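Local coordinates for putative GAF sensor protein (Burkholderia vietnamiensis, PDB 5HL6) that probably reduces free L-methionine (R)-S-oxide, as a GAF-domain member of the free methionine sulfoxide reductase family, at the interface of chains A and B. Coordinates in Å, arbitrary orientation; residue numbers count along the deposited sequence, not the author numbering. Chains: chain A/B, Putative GAF sensor protein.

Contact 1: the interface of chains A and B. Residues chain A 74-75, 77, 79-82, 84; chain B 46-47, 50.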
loop_
_atom_site.group_PDB
_atom_site.type_symbol
_atom_site.label_atom_id
_atom_site.label_comp_id
_atom_site.label_asym_id
_atom_site.label_seq_id
_atom_site.Cartn_x
_atom_site.Cartn_y
_atom_site.Cartn_z
ATOM N N VAL A 74 1.391 -3.898 9.856
ATOM C CA VAL A 74 1.466 -3.780 8.400
ATOM C C VAL A 74 1.867 -2.368 7.987
ATOM O O VAL A 74 1.426 -1.367 8.577
ATOM C CB VAL A 74 0.140 -4.210 7.743
ATOM C CG1 VAL A 74 -0.969 -3.133 7.898
ATOM C CG2 VAL A 74 0.388 -4.568 6.258
ATOM N N GLY A 75 2.730 -2.288 6.960
ATOM C CA GLY A 75 3.116 -1.054 6.325
ATOM C C GLY A 75 2.557 -1.010 4.907
ATOM O O GLY A 75 1.559 -1.672 4.613
ATOM N N PHE A 77 1.622 -1.923 1.229
ATOM C CA PHE A 77 1.508 -3.226 0.576
ATOM C C PHE A 77 0.609 -3.102 -0.649
ATOM O O PHE A 77 -0.192 -2.168 -0.759
ATOM C CB PHE A 77 0.951 -4.293 1.531
ATOM C CG PHE A 77 -0.510 -4.082 1.917
ATOM C CD1 PHE A 77 -1.531 -4.664 1.184
ATOM C CD2 PHE A 77 -0.849 -3.324 3.032
ATOM C CE1 PHE A 77 -2.868 -4.487 1.542
ATOM C CE2 PHE A 77 -2.182 -3.139 3.395
ATOM C CZ PHE A 77 -3.193 -3.708 2.645
ATOM N N GLY A 79 -2.339 -5.451 -2.691
ATOM C CA GLY A 79 -3.228 -6.586 -2.529
ATOM C C GLY A 79 -4.466 -6.209 -1.734
ATOM O O GLY A 79 -4.749 -5.031 -1.491
ATOM N N LYS A 80 -5.229 -7.222 -1.323
ATOM C CA LYS A 80 -6.407 -6.965 -0.511
ATOM C C LYS A 80 -6.001 -6.773 0.948
ATOM O O LYS A 80 -4.938 -7.240 1.368
ATOM C CB LYS A 80 -7.400 -8.115 -0.648
ATOM N N PRO A 81 -6.816 -6.066 1.736
ATOM C CA PRO A 81 -6.540 -5.960 3.176
ATOM C C PRO A 81 -6.265 -7.334 3.780
ATOM O O PRO A 81 -6.910 -8.322 3.432
ATOM C CB PRO A 81 -7.831 -5.340 3.734
ATOM C CG PRO A 81 -8.388 -4.540 2.596
ATOM C CD PRO A 81 -8.025 -5.312 1.341
ATOM N N ALA A 82 -5.258 -7.412 4.649
ATOM C CA ALA A 82 -4.911 -8.699 5.250
ATOM C C ALA A 82 -4.671 -8.558 6.753
ATOM O O ALA A 82 -5.358 -7.780 7.413
ATOM C CB ALA A 82 -3.685 -9.301 4.556
ATOM N N VAL A 84 -3.387 -7.143 10.096
ATOM C CA VAL A 84 -2.903 -5.816 10.495
ATOM C C VAL A 84 -1.762 -5.922 11.497
ATOM O O VAL A 84 -0.740 -5.243 11.368
ATOM C CB VAL A 84 -4.046 -4.951 11.055
ATOM C CG1 VAL A 84 -3.507 -3.558 11.366
ATOM C CG2 VAL A 84 -5.207 -4.886 10.069
ATOM N N ALA B 46 -2.495 2.299 4.554
ATOM C CA ALA B 46 -2.310 1.162 3.657
ATOM C C ALA B 46 -3.595 0.344 3.528
ATOM O O ALA B 46 -4.001 -0.028 2.415
ATOM C CB ALA B 46 -1.143 0.305 4.139
ATOM N N ASN B 47 -4.261 0.073 4.653
ATOM C CA ASN B 47 -5.480 -0.732 4.618
ATOM C C ASN B 47 -6.618 0.008 3.929
ATOM O O ASN B 47 -7.401 -0.600 3.187
ATOM C CB ASN B 47 -5.884 -1.144 6.046
ATOM C CG ASN B 47 -5.129 -2.374 6.506
ATOM O OD1 ASN B 47 -4.711 -3.181 5.680
ATOM N ND2 ASN B 47 -4.952 -2.529 7.821
ATOM N N ALA B 50 -6.130 -0.163 0.228
ATOM C CA ALA B 50 -6.461 -1.499 -0.259
ATOM C C ALA B 50 -7.967 -1.725 -0.283
ATOM O O ALA B 50 -8.502 -2.319 -1.227
ATOM C CB ALA B 50 -5.785 -2.559 0.617
HETATM O O HOH W 1 -1.894 -0.411 0.638
HETATM O O HOH W 2 -3.180 -6.015 5.665
#

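Contact 2: the interface of chains A and B. Residues chain A 38-40, 43; chain B 73, 84-85.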
loop_
_atom_site.group_PDB
_atom_site.type_symbol
_atom_site.label_atom_id
_atom_site.label_comp_id
_atom_site.label_asym_id
_atom_site.label_seq_id
_atom_site.Cartn_x
_atom_site.Cartn_y
_atom_site.Cartn_z
ATOM N N GLU A 38 15.445 8.964 -3.128
ATOM C CA GLU A 38 14.294 9.384 -2.333
ATOM C C GLU A 38 14.499 9.157 -0.836
ATOM O O GLU A 38 14.708 8.018 -0.399
ATOM C CB GLU A 38 13.035 8.644 -2.792
ATOM C CG GLU A 38 11.868 8.822 -1.827
ATOM C CD GLU A 38 11.515 10.279 -1.641
ATOM O OE1 GLU A 38 11.519 11.017 -2.651
ATOM O OE2 GLU A 38 11.257 10.696 -0.491
ATOM N N PRO A 39 14.416 10.212 -0.013
ATOM C CA PRO A 39 14.660 10.051 1.431
ATOM C C PRO A 39 13.549 9.366 2.228
ATOM O O PRO A 39 13.836 8.749 3.257
ATOM C CB PRO A 39 14.857 11.498 1.910
ATOM C CG PRO A 39 14.183 12.346 0.885
ATOM C CD PRO A 39 14.370 11.627 -0.417
ATOM N N ASP A 40 12.292 9.471 1.796
ATOM C CA ASP A 40 11.154 9.088 2.634
ATOM C C ASP A 40 10.969 7.573 2.640
ATOM O O ASP A 40 10.807 6.953 1.584
ATOM C CB ASP A 40 9.880 9.777 2.148
ATOM C CG ASP A 40 8.695 9.570 3.085
ATOM O OD1 ASP A 40 8.023 8.521 2.988
ATOM O OD2 ASP A 40 8.421 10.473 3.906
ATOM N N ALA A 43 7.432 6.333 1.267
ATOM C CA ALA A 43 7.450 6.388 -0.185
ATOM C C ALA A 43 8.234 5.212 -0.755
ATOM O O ALA A 43 7.768 4.525 -1.673
ATOM C CB ALA A 43 8.051 7.715 -0.651
ATOM N N VAL B 73 4.434 13.932 -1.029
ATOM C CA VAL B 73 5.299 12.753 -1.088
ATOM C C VAL B 73 4.395 11.528 -1.030
ATOM O O VAL B 73 3.508 11.456 -0.174
ATOM C CB VAL B 73 6.314 12.716 0.075
ATOM C CG1 VAL B 73 7.282 11.536 -0.107
ATOM C CG2 VAL B 73 7.078 14.047 0.203
ATOM N N VAL B 84 6.417 10.248 -7.251
ATOM C CA VAL B 84 6.972 10.136 -5.905
ATOM C C VAL B 84 6.847 11.452 -5.151
ATOM O O VAL B 84 6.343 11.488 -4.028
ATOM C CB VAL B 84 8.439 9.657 -5.967
ATOM C CG1 VAL B 84 8.965 9.374 -4.571
ATOM C CG2 VAL B 84 8.552 8.415 -6.846
ATOM N N ARG B 85 7.282 12.549 -5.766
ATOM C CA ARG B 85 7.143 13.882 -5.197
ATOM C C ARG B 85 6.397 14.788 -6.163
ATOM O O ARG B 85 6.654 14.770 -7.373
ATOM C CB ARG B 85 8.510 14.484 -4.858
ATOM C CG ARG B 85 9.104 13.842 -3.625
ATOM C CD ARG B 85 10.497 14.318 -3.267
ATOM N NE ARG B 85 10.857 13.659 -2.019
ATOM C CZ ARG B 85 10.603 14.169 -0.818
ATOM N NH1 ARG B 85 10.045 15.370 -0.726
ATOM N NH2 ARG B 85 10.919 13.488 0.283
#

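Contact 1: the interface of chains A and B
A:Phe77 lies against helix 41-55 of chain B, its ring meeting B:Ala46, B:Asn47 and B:Ala50. From CB, CG sits between the backbone N and the carbonyl carbon (chi1 68°), which sends the ring out toward that helix. Along one flank, CD2 and CE2 face the methyl of B:Ala46, with A:Phe77 CE2 and B:Ala46 CB 3.7 Å apart. Farther out, the tip atoms CE2 and CZ of A:Phe77 meet the amide oxygen of B:Asn47, each 3.4 Å from OD1. CZ and CE1 then meet B:Ala50, whose CB is 3.5 Å from A:Phe77 CZ. Both alanine methyls lie on the ring side that carries water 1, whereas OD1 is displaced to the other side.

The B:Asn47 amide plane is turned 66° from the ring, so the pair is not a parallel stack. B:Asn47 ND2 touches A:Val84 CG2 at 3.3 Å. No polar atom bonds directly across this patch; waters bridge instead. Water 1 joins A:Phe77 O to B:Ala46 O, and water 2 lies 2.7 Å from A:Ala82 N and 3.2 Å from B:Asn47 OD1. A:Pro81 CD adds to the apolar cover of B:Ala50 CB.

In the fold, short strands 72-75, 77 and 79 and the following loop of one GAF domain receive a helix face of the other; that loop includes Cys83, a cysteine seen disulfide-linked to Cys117.

Contact 2: the interface of chains A and B
A:Glu38 and B:Arg85 form a salt bridge in a mixed polar and apolar part of a two-fold symmetric homodimer interface, and its twin, with the chains exchanged, ties the two copies a second time. The symmetry is compatible with a biological dimer but does not by itself establish one.

The arginine grips side-on, offering one nitrogen to each carboxylate oxygen. B:Arg85 NE donates to A:Glu38 OE1 at 2.8 Å, and B:Arg85 NH2 donates to A:Glu38 OE2 at 2.9 Å. Both oxygens use their syn lone pairs, and the carboxylate and guanidinium planes differ by 15°, which supports a nearly flat, two-pronged pair. B:Arg85 reaches across with its chain extended from CG to NE, whereas the A:Glu38 chain bends at chi2 (58°) and presents both oxygens to it.

A second donor steadies the carboxylate: the backbone N of A:Asp40 meets A:Glu38 OE2 on its anti side at 2.8 Å, tilted from the carboxylate plane. OE2 thus accepts from both chains, which should fix the rotation of the group. B:Val73 CG2 lies above one guanidinium face, offset toward its rim, a second-shell support from the arginine's own chain. The other branch, B:Val73 CG1, touches A:Asp40 CB and A:Ala43 CB, each at 3.9 Å, while B:Val84 CG1 lies alongside the acid, running the opposite way.

A:Asp40 caps the start of helix 41-53: its carboxylate OD1, through the anti lone pair, accepts from A:Ala43 N at 2.8 Å with 168° at the hydrogen.

The C-alpha centres of contact 1 and contact 2 are about 20 Å apart, yet both pair the helix that begins at residue 41, or its approach, with strand 72-75 and the valine at position 84, with the chains exchanged. Contact 1 sets that helix of chain B against A:Val74, A:Val84 and residues 77-82; contact 2 sets loop 38-40 and the first turn of the helix in chain A against B:Val73, B:Val84 and B:Arg85 of strand 85-86. Loop 38-40 supplies the charged pair, the helix the apolar and water-mediated contacts. Both are parts of one two-fold symmetric interface.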